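Local structure of pseudouridine synthase (Pyrococcus abyssi, 2AUS) at residues A[32-35]-A[36-39]; A[122-125]-A[126-130]; A[63-66]-A[67-70]. The protein probably catalyses the isomerisation of uridine to pseudouridine in RNA, as the archaeal Cbf5 member of the TruB family of pseudouridine synthases. One frame throughout, in Å; residues are numbered along the deposited sequence.

Contact 1: A[32-35]-A[36-39]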
ATOM      1  N   GLY A  32       4.439  43.648  -6.622  1.00 45.01           N
ATOM      2  CA  GLY A  32       5.026  42.347  -6.369  1.00 46.10           C
ATOM      3  C   GLY A  32       5.363  42.122  -4.911  1.00 44.54           C
ATOM      4  O   GLY A  32       4.849  42.812  -4.029  1.00 44.05           O
ATOM      5  N   PHE A  33       6.231  41.146  -4.660  1.00 43.41           N
ATOM      6  CA  PHE A  33       6.633  40.805  -3.300  1.00 42.19           C
ATOM      7  C   PHE A  33       7.988  40.138  -3.295  1.00 41.85           C
ATOM      8  O   PHE A  33       8.394  39.535  -4.287  1.00 40.11           O
ATOM      9  CB  PHE A  33       5.698  39.762  -2.671  1.00 41.69           C
ATOM     10  CG  PHE A  33       4.244  40.098  -2.739  1.00 43.29           C
ATOM     11  CD1 PHE A  33       3.594  40.650  -1.641  1.00 43.10           C
ATOM     12  CD2 PHE A  33       3.504  39.801  -3.879  1.00 43.96           C
ATOM     13  CE1 PHE A  33       2.220  40.914  -1.684  1.00 43.25           C
ATOM     14  CE2 PHE A  33       2.141  40.060  -3.935  1.00 43.05           C
ATOM     15  CZ  PHE A  33       1.493  40.610  -2.829  1.00 43.46           C
ATOM     16  N   PRO A  34       8.730  40.267  -2.183  1.00 43.22           N
ATOM     17  CA  PRO A  34      10.025  39.591  -2.148  1.00 42.61           C
ATOM     18  C   PRO A  34       9.523  38.135  -2.171  1.00 42.69           C
ATOM     19  O   PRO A  34       8.576  37.797  -1.455  1.00 40.73           O
ATOM     20  CB  PRO A  34      10.574  39.984  -0.784  1.00 44.46           C
ATOM     21  CG  PRO A  34      10.038  41.377  -0.608  1.00 42.70           C
ATOM     22  CD  PRO A  34       8.606  41.243  -1.083  1.00 42.57           C
ATOM     23  N   PRO A  35      10.118  37.271  -3.004  1.00 42.87           N
ATOM     24  CA  PRO A  35       9.706  35.865  -3.114  1.00 44.55           C
ATOM     25  C   PRO A  35       9.322  35.147  -1.809  1.00 45.41           C
ATOM     26  O   PRO A  35       8.321  34.426  -1.759  1.00 44.03           O
ATOM     27  CB  PRO A  35      10.908  35.210  -3.799  1.00 44.47           C
ATOM     28  CG  PRO A  35      11.427  36.312  -4.667  1.00 44.26           C
ATOM     29  CD  PRO A  35      11.363  37.514  -3.751  1.00 42.40           C
ATOM     30  N   ASP A  36      10.116  35.347  -0.761  1.00 45.47           N
ATOM     31  CA  ASP A  36       9.866  34.694   0.519  1.00 48.53           C
ATOM     32  C   ASP A  36       8.926  35.450   1.455  1.00 48.53           C
ATOM     33  O   ASP A  36       8.724  35.036   2.594  1.00 49.64           O
ATOM     34  CB  ASP A  36      11.192  34.455   1.240  1.00 52.49           C
ATOM     35  CG  ASP A  36      11.872  35.748   1.641  1.00 58.67           C
ATOM     36  OD1 ASP A  36      12.066  36.623   0.763  1.00 61.60           O
ATOM     37  OD2 ASP A  36      12.207  35.895   2.836  1.00 62.55           O
ATOM     38  N   LYS A  37       8.349  36.550   0.986  1.00 47.80           N
ATOM     39  CA  LYS A  37       7.449  37.338   1.817  1.00 48.47           C
ATOM     40  C   LYS A  37       6.076  37.439   1.191  1.00 47.68           C
ATOM     41  O   LYS A  37       5.419  38.472   1.287  1.00 48.01           O
ATOM     42  CB  LYS A  37       8.015  38.748   2.028  1.00 51.39           C
ATOM     43  CG  LYS A  37       9.245  38.796   2.915  1.00 55.24           C
ATOM     44  CD  LYS A  37       8.893  38.434   4.353  1.00 60.61           C
ATOM     45  CE  LYS A  37      10.139  38.380   5.231  1.00 63.15           C
ATOM     46  NZ  LYS A  37      10.905  39.658   5.154  1.00 64.82           N
ATOM     47  N   ARG A  38       5.636  36.366   0.552  1.00 46.51           N
ATOM     48  CA  ARG A  38       4.334  36.372  -0.086  1.00 45.37           C
ATOM     49  C   ARG A  38       3.237  35.865   0.840  1.00 44.53           C
ATOM     50  O   ARG A  38       3.446  34.924   1.601  1.00 44.85           O
ATOM     51  CB  ARG A  38       4.381  35.541  -1.376  1.00 44.44           C
ATOM     52  CG  ARG A  38       5.274  36.178  -2.446  1.00 45.79           C
ATOM     53  CD  ARG A  38       5.007  35.655  -3.862  1.00 43.63           C
ATOM     54  NE  ARG A  38       5.710  34.411  -4.110  1.00 43.81           N
ATOM     55  CZ  ARG A  38       6.667  34.238  -5.023  1.00 41.48           C
ATOM     56  NH1 ARG A  38       7.055  35.230  -5.810  1.00 39.13           N
ATOM     57  NH2 ARG A  38       7.260  33.060  -5.125  1.00 38.76           N
ATOM     58  N   PRO A  39       2.058  36.511   0.811  1.00 44.26           N
ATOM     59  CA  PRO A  39       0.938  36.082   1.664  1.00 43.89           C
ATOM     60  C   PRO A  39       0.780  34.577   1.446  1.00 44.31           C
ATOM     61  O   PRO A  39       0.890  34.106   0.311  1.00 43.77           O
ATOM     62  CB  PRO A  39      -0.240  36.880   1.111  1.00 44.56           C
ATOM     63  CG  PRO A  39       0.411  38.149   0.633  1.00 45.55           C
ATOM     64  CD  PRO A  39       1.676  37.654  -0.038  1.00 43.37           C
TER
HETATM   65  O   HOH W   1       6.688  33.565   0.127  1.00 38.84           O

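Contact 2: A[122-125]-A[126-130]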
ATOM      1  N   GLU A 122      37.079  -6.640  -3.301  1.00 64.28           N
ATOM      2  CA  GLU A 122      36.772  -5.256  -2.970  1.00 65.91           C
ATOM      3  C   GLU A 122      37.650  -4.255  -3.719  1.00 66.76           C
ATOM      4  O   GLU A 122      37.182  -3.190  -4.122  1.00 66.67           O
ATOM      5  CB  GLU A 122      36.903  -5.036  -1.461  1.00 67.24           C
ATOM      6  CG  GLU A 122      36.474  -3.649  -1.015  1.00 71.98           C
ATOM      7  CD  GLU A 122      36.509  -3.469   0.495  1.00 75.16           C
ATOM      8  OE1 GLU A 122      35.800  -4.221   1.206  1.00 76.08           O
ATOM      9  OE2 GLU A 122      37.239  -2.568   0.966  1.00 76.82           O
ATOM     10  N   ASP A 123      38.920  -4.599  -3.903  1.00 67.07           N
ATOM     11  CA  ASP A 123      39.860  -3.729  -4.605  1.00 67.36           C
ATOM     12  C   ASP A 123      39.457  -3.543  -6.067  1.00 65.57           C
ATOM     13  O   ASP A 123      39.586  -2.451  -6.625  1.00 65.32           O
ATOM     14  CB  ASP A 123      41.278  -4.311  -4.532  1.00 71.04           C
ATOM     15  CG  ASP A 123      41.352  -5.740  -5.047  1.00 75.02           C
ATOM     16  OD1 ASP A 123      40.720  -6.630  -4.432  1.00 77.90           O
ATOM     17  OD2 ASP A 123      42.040  -5.975  -6.067  1.00 76.72           O
ATOM     18  N   LYS A 124      38.971  -4.615  -6.682  1.00 63.73           N
ATOM     19  CA  LYS A 124      38.549  -4.571  -8.075  1.00 62.52           C
ATOM     20  C   LYS A 124      37.294  -3.705  -8.228  1.00 62.78           C
ATOM     21  O   LYS A 124      37.214  -2.863  -9.128  1.00 62.54           O
ATOM     22  CB  LYS A 124      38.276  -5.985  -8.581  1.00 62.19           C
ATOM     23  CG  LYS A 124      38.008  -6.067 -10.074  1.00 64.07           C
ATOM     24  CD  LYS A 124      37.725  -7.496 -10.504  1.00 65.97           C
ATOM     25  CE  LYS A 124      37.331  -7.567 -11.973  1.00 67.59           C
ATOM     26  NZ  LYS A 124      36.898  -8.942 -12.356  1.00 69.40           N
ATOM     27  N   ILE A 125      36.320  -3.906  -7.343  1.00 61.96           N
ATOM     28  CA  ILE A 125      35.085  -3.129  -7.390  1.00 60.96           C
ATOM     29  C   ILE A 125      35.388  -1.635  -7.348  1.00 61.86           C
ATOM     30  O   ILE A 125      34.848  -0.863  -8.143  1.00 61.93           O
ATOM     31  CB  ILE A 125      34.146  -3.458  -6.205  1.00 59.02           C
ATOM     32  CG1 ILE A 125      33.806  -4.952  -6.197  1.00 57.62           C
ATOM     33  CG2 ILE A 125      32.863  -2.637  -6.320  1.00 56.76           C
ATOM     34  CD1 ILE A 125      32.913  -5.375  -5.043  1.00 54.28           C
ATOM     35  N   ARG A 126      36.247  -1.229  -6.418  1.00 62.87           N
ATOM     36  CA  ARG A 126      36.605   0.177  -6.277  1.00 65.05           C
ATOM     37  C   ARG A 126      37.307   0.755  -7.499  1.00 66.20           C
ATOM     38  O   ARG A 126      37.086   1.912  -7.854  1.00 66.41           O
ATOM     39  CB  ARG A 126      37.486   0.391  -5.045  1.00 65.98           C
ATOM     40  CG  ARG A 126      36.713   0.453  -3.738  1.00 68.91           C
ATOM     41  CD  ARG A 126      37.458   1.288  -2.706  1.00 70.28           C
ATOM     42  NE  ARG A 126      36.597   1.674  -1.593  1.00 72.19           N
ATOM     43  CZ  ARG A 126      36.113   0.824  -0.694  1.00 73.01           C
ATOM     44  NH1 ARG A 126      36.411  -0.465  -0.774  1.00 73.47           N
ATOM     45  NH2 ARG A 126      35.325   1.263   0.282  1.00 73.23           N
ATOM     46  N   ALA A 127      38.149  -0.049  -8.142  1.00 67.22           N
ATOM     47  CA  ALA A 127      38.878   0.411  -9.317  1.00 67.82           C
ATOM     48  C   ALA A 127      37.958   0.575 -10.519  1.00 68.10           C
ATOM     49  O   ALA A 127      38.039   1.571 -11.238  1.00 68.88           O
ATOM     50  CB  ALA A 127      40.003  -0.564  -9.650  1.00 67.02           C
ATOM     51  N   VAL A 128      37.083  -0.402 -10.731  1.00 68.35           N
ATOM     52  CA  VAL A 128      36.153  -0.370 -11.853  1.00 68.52           C
ATOM     53  C   VAL A 128      35.111   0.734 -11.729  1.00 69.13           C
ATOM     54  O   VAL A 128      34.740   1.364 -12.721  1.00 69.23           O
ATOM     55  CB  VAL A 128      35.423  -1.712 -12.004  1.00 68.10           C
ATOM     56  CG1 VAL A 128      34.353  -1.609 -13.076  1.00 67.54           C
ATOM     57  CG2 VAL A 128      36.424  -2.795 -12.359  1.00 69.24           C
ATOM     58  N   MET A 129      34.630   0.967 -10.514  1.00 68.82           N
ATOM     59  CA  MET A 129      33.631   2.004 -10.307  1.00 69.29           C
ATOM     60  C   MET A 129      34.282   3.373 -10.306  1.00 69.86           C
ATOM     61  O   MET A 129      33.605   4.398 -10.238  1.00 70.65           O
ATOM     62  CB  MET A 129      32.880   1.767  -8.999  1.00 67.90           C
ATOM     63  CG  MET A 129      31.901   0.613  -9.082  1.00 66.57           C
ATOM     64  SD  MET A 129      30.991   0.378  -7.563  1.00 67.14           S
ATOM     65  CE  MET A 129      29.890   1.811  -7.598  1.00 65.41           C
ATOM     66  N   LYS A 130      35.606   3.383 -10.385  1.00 69.99           N
ATOM     67  CA  LYS A 130      36.345   4.633 -10.416  1.00 70.94           C
ATOM     68  C   LYS A 130      36.471   5.046 -11.880  1.00 70.27           C
ATOM     69  O   LYS A 130      36.528   6.229 -12.201  1.00 70.41           O
ATOM     70  CB  LYS A 130      37.734   4.444  -9.797  1.00 72.27           C
ATOM     71  CG  LYS A 130      38.508   5.735  -9.586  1.00 73.66           C
ATOM     72  CD  LYS A 130      37.798   6.644  -8.589  1.00 75.52           C
ATOM     73  CE  LYS A 130      38.562   7.945  -8.365  1.00 75.90           C
ATOM     74  NZ  LYS A 130      37.844   8.855  -7.425  1.00 74.64           N
TER

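Contact 3: A[63-66]-A[67-70]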
ATOM      1  N   VAL A  63       1.836  13.069  -6.833  1.00 44.55           N
ATOM      2  CA  VAL A  63       1.386  14.423  -7.119  1.00 45.07           C
ATOM      3  C   VAL A  63      -0.129  14.500  -6.889  1.00 45.82           C
ATOM      4  O   VAL A  63      -0.633  15.484  -6.339  1.00 43.60           O
ATOM      5  CB  VAL A  63       1.717  14.828  -8.569  1.00 43.79           C
ATOM      6  CG1 VAL A  63       1.127  16.189  -8.879  1.00 42.91           C
ATOM      7  CG2 VAL A  63       3.225  14.867  -8.756  1.00 46.08           C
ATOM      8  N   ALA A  64      -0.848  13.457  -7.302  1.00 44.19           N
ATOM      9  CA  ALA A  64      -2.295  13.426  -7.112  1.00 44.99           C
ATOM     10  C   ALA A  64      -2.600  13.560  -5.617  1.00 44.23           C
ATOM     11  O   ALA A  64      -3.513  14.283  -5.231  1.00 44.91           O
ATOM     12  CB  ALA A  64      -2.877  12.114  -7.659  1.00 42.61           C
ATOM     13  N   TRP A  65      -1.834  12.861  -4.781  1.00 45.26           N
ATOM     14  CA  TRP A  65      -2.028  12.926  -3.331  1.00 45.58           C
ATOM     15  C   TRP A  65      -1.777  14.337  -2.818  1.00 44.10           C
ATOM     16  O   TRP A  65      -2.500  14.842  -1.960  1.00 44.73           O
ATOM     17  CB  TRP A  65      -1.076  11.971  -2.600  1.00 47.69           C
ATOM     18  CG  TRP A  65      -1.430  10.522  -2.720  1.00 54.43           C
ATOM     19  CD1 TRP A  65      -2.656   9.997  -3.027  1.00 54.10           C
ATOM     20  CD2 TRP A  65      -0.568   9.403  -2.459  1.00 56.71           C
ATOM     21  NE1 TRP A  65      -2.609   8.626  -2.971  1.00 57.03           N
ATOM     22  CE2 TRP A  65      -1.342   8.233  -2.624  1.00 57.36           C
ATOM     23  CE3 TRP A  65       0.782   9.277  -2.098  1.00 57.61           C
ATOM     24  CZ2 TRP A  65      -0.810   6.949  -2.440  1.00 59.29           C
ATOM     25  CZ3 TRP A  65       1.313   7.999  -1.915  1.00 58.38           C
ATOM     26  CH2 TRP A  65       0.515   6.852  -2.086  1.00 58.84           C
ATOM     27  N   ILE A  66      -0.732  14.968  -3.338  1.00 42.27           N
ATOM     28  CA  ILE A  66      -0.390  16.316  -2.919  1.00 40.89           C
ATOM     29  C   ILE A  66      -1.524  17.294  -3.262  1.00 40.33           C
ATOM     30  O   ILE A  66      -1.857  18.169  -2.463  1.00 37.98           O
ATOM     31  CB  ILE A  66       0.951  16.747  -3.562  1.00 39.07           C
ATOM     32  CG1 ILE A  66       2.103  16.068  -2.811  1.00 38.77           C
ATOM     33  CG2 ILE A  66       1.094  18.257  -3.552  1.00 38.44           C
ATOM     34  CD1 ILE A  66       3.452  16.256  -3.448  1.00 37.62           C
ATOM     35  N   LYS A  67      -2.132  17.127  -4.434  1.00 38.88           N
ATOM     36  CA  LYS A  67      -3.230  18.001  -4.837  1.00 40.86           C
ATOM     37  C   LYS A  67      -4.419  17.825  -3.895  1.00 41.82           C
ATOM     38  O   LYS A  67      -5.102  18.797  -3.554  1.00 42.58           O
ATOM     39  CB  LYS A  67      -3.660  17.709  -6.280  1.00 40.03           C
ATOM     40  CG  LYS A  67      -2.546  17.912  -7.302  1.00 41.78           C
ATOM     41  CD  LYS A  67      -3.082  18.159  -8.708  1.00 43.85           C
ATOM     42  CE  LYS A  67      -3.836  16.961  -9.252  1.00 48.08           C
ATOM     43  NZ  LYS A  67      -4.403  17.239 -10.607  1.00 48.55           N
ATOM     44  N   ARG A  68      -4.655  16.589  -3.461  1.00 41.63           N
ATOM     45  CA  ARG A  68      -5.758  16.308  -2.556  1.00 42.56           C
ATOM     46  C   ARG A  68      -5.484  16.882  -1.177  1.00 40.73           C
ATOM     47  O   ARG A  68      -6.343  17.525  -0.592  1.00 39.78           O
ATOM     48  CB  ARG A  68      -6.003  14.798  -2.448  1.00 46.46           C
ATOM     49  CG  ARG A  68      -6.310  14.147  -3.781  1.00 52.76           C
ATOM     50  CD  ARG A  68      -6.953  12.779  -3.629  1.00 57.76           C
ATOM     51  NE  ARG A  68      -7.199  12.186  -4.943  1.00 64.13           N
ATOM     52  CZ  ARG A  68      -6.313  11.455  -5.616  1.00 66.85           C
ATOM     53  NH1 ARG A  68      -5.115  11.208  -5.098  1.00 67.99           N
ATOM     54  NH2 ARG A  68      -6.613  10.986  -6.821  1.00 66.96           N
ATOM     55  N   ILE A  69      -4.280  16.656  -0.667  1.00 40.28           N
ATOM     56  CA  ILE A  69      -3.904  17.148   0.650  1.00 41.09           C
ATOM     57  C   ILE A  69      -3.965  18.667   0.748  1.00 40.76           C
ATOM     58  O   ILE A  69      -4.524  19.215   1.698  1.00 40.82           O
ATOM     59  CB  ILE A  69      -2.473  16.711   1.021  1.00 42.17           C
ATOM     60  CG1 ILE A  69      -2.382  15.186   1.021  1.00 42.93           C
ATOM     61  CG2 ILE A  69      -2.089  17.299   2.385  1.00 41.76           C
ATOM     62  CD1 ILE A  69      -0.960  14.659   1.146  1.00 45.19           C
ATOM     63  N   LEU A  70      -3.387  19.349  -0.234  1.00 39.89           N
ATOM     64  CA  LEU A  70      -3.369  20.801  -0.207  1.00 41.16           C
ATOM     65  C   LEU A  70      -4.559  21.434  -0.919  1.00 41.47           C
ATOM     66  O   LEU A  70      -4.582  22.639  -1.126  1.00 42.14           O
ATOM     67  CB  LEU A  70      -2.052  21.313  -0.797  1.00 40.13           C
ATOM     68  CG  LEU A  70      -0.769  20.743  -0.171  1.00 41.25           C
ATOM     69  CD1 LEU A  70       0.457  21.348  -0.860  1.00 39.09           C
ATOM     70  CD2 LEU A  70      -0.740  21.041   1.327  1.00 38.44           C
TER

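Contact 1: A[32-35]-A[36-39]
Pro39 CD sits over one face of the Phe33 ring, 4.0 Å from its centroid and 24° off the normal, in a CH-pi contact displaced toward the rim at CE1. The setting is a type I beta turn, Pro34 to Lys37, with Pro35 and Asp36 at its corners, in the loop that leads from strand 18-20 to helix 40-45. The second flat group, the Arg38 guanidinium, has Pro35 O over one face, closest to NE at 3.5 Å. Ring and guanidinium planes stand nearly perpendicular, 82° apart, and only the aliphatic start of the arginine meets the phenylalanine: Arg38 CG lies 3.6 Å from Phe33 CB, approaching obliquely. The turn is closed by Lys37 N donating to Pro34 O at 2.8 Å, a fairly straight bond (162°) that reaches the oxygen from above the carbonyl plane. The CB atoms of Pro34 and Lys37 touch at 4.0 Å, while the lysine chain, bent at chi2 and chi4, leads away from residues 32-35. The buried arginine takes the other course: its NH2 forms a salt bridge with Glu244, tying the turn to a distant loop. Pro39, besides covering Phe33, is the N-cap residue of helix 40-45. One water joins the backbone of Pro35 and Arg38, donating to Pro35 O at 2.6 Å and accepting from Arg38 N.

Contact 2: A[122-125]-A[126-130]
Glu122 and Arg126 run side by side in the same direction, one helical turn apart, and meet in a salt bridge of 2.9 Å between Glu122 OE2 and Arg126 NH1. The bond is weak, 124° at the hydrogen, and the carboxylate and guanidinium planes are turned 57° against each other instead of lying flat together. Arg126 NH1 is also pressed on the methylene: Glu122 CG lies 3.2 Å from it, in the guanidinium plane at the edge. Glu122 reaches this place with CG trans to the backbone N (chi1 -175°) and the chain extended beyond. Both side chains touch Ile163 of strand 152-164, and Arg126 also touches Ile160. Helix 122-131 is thus laid over the long strands of the antiparallel sheet, part of the pseudouridine synthase domain, and helix 180-191 packs against its flank through Val128. A second pair with the same spacing faces the sheet: Ile125 and Met129 also point the same way, with Ile125 CG2 3.8 Å from Met129 SD. Met129, bent at chi3, reaches Val168, Phe170 and Met114 of the sheet, where Ile125 finds Val168 and Leu116. Beneath the side chains the helical bonds hold the spacing, from Arg126 N to Glu122 O at 3.2 Å and from Val128 N to Lys124 O at 2.9 Å. Val128 CG2 lies 3.3 Å from the same Lys124 O.

Contact 3: A[63-66]-A[67-70]
Four successive alpha-helical bonds join residues 63-66 to residues 67-70: Lys67 N to Val63 O, Arg68 N to Ala64 O, Ile69 N to Trp65 O and Leu70 N to Ile66 O, the last at 2.9 Å. Leu70 is the first residue to leave helical angles, so the last of these bonds lies at the end of helix 59-69. On the outer side Arg68 stretches back along the helix, its chain extended from CG to NE, until NH1 lies 3.4 Å from Trp65 CD1, near the plane of the indole and at its edge. The two planes are 62° apart, an edge contact and not a stack on the ring face. The same NH1 lies 3.5 Å from Ala64 CB. Ile69 folds its CG1 branch back over the preceding turn, CG1 standing beside its own backbone N (chi1 -60°), and CG1 touches Trp65 O at 3.0 Å. Its side chain also meets Val221 of helix 217-228 and an aromatic side chain of another protein; Trp65 also meets an aromatic ring of that protein. An alanine at Ile69 would lose both branches beyond CB and would probably open a gap between Val221 and the partner protein. Inward, Ile66 and Leu70 point the same way, with Ile66 CG2 and Leu70 CD1 4.1 Å apart, and both pack on Ile49 and Leu93. This is an amphipathic helix laid on the mixed sheet of strands 47-53 and 88-93 in the pseudouridine synthase fold, with Trp65 and Ile69 meeting another protein.

The three contacts follow along the chain in the order 1, 3, 2 and none touches another. Contacts 1 and 3 are the nearer pair, their centres 24 Å apart and their nearest atoms about 13 Å apart. Contact 2 stands well away, its centre 50 Å from that of contact 1, on the opposite side of the chain's centre, and 43 Å from that of contact 3. Contacts 2 and 3 are both helices packed on sheets of the catalytic fold, though on different ones, while contact 1 is a surface turn. Contact 3 touches strand 75-77, which in relatives leads into the loop bearing the catalytic aspartate, consistent with a place near the active site.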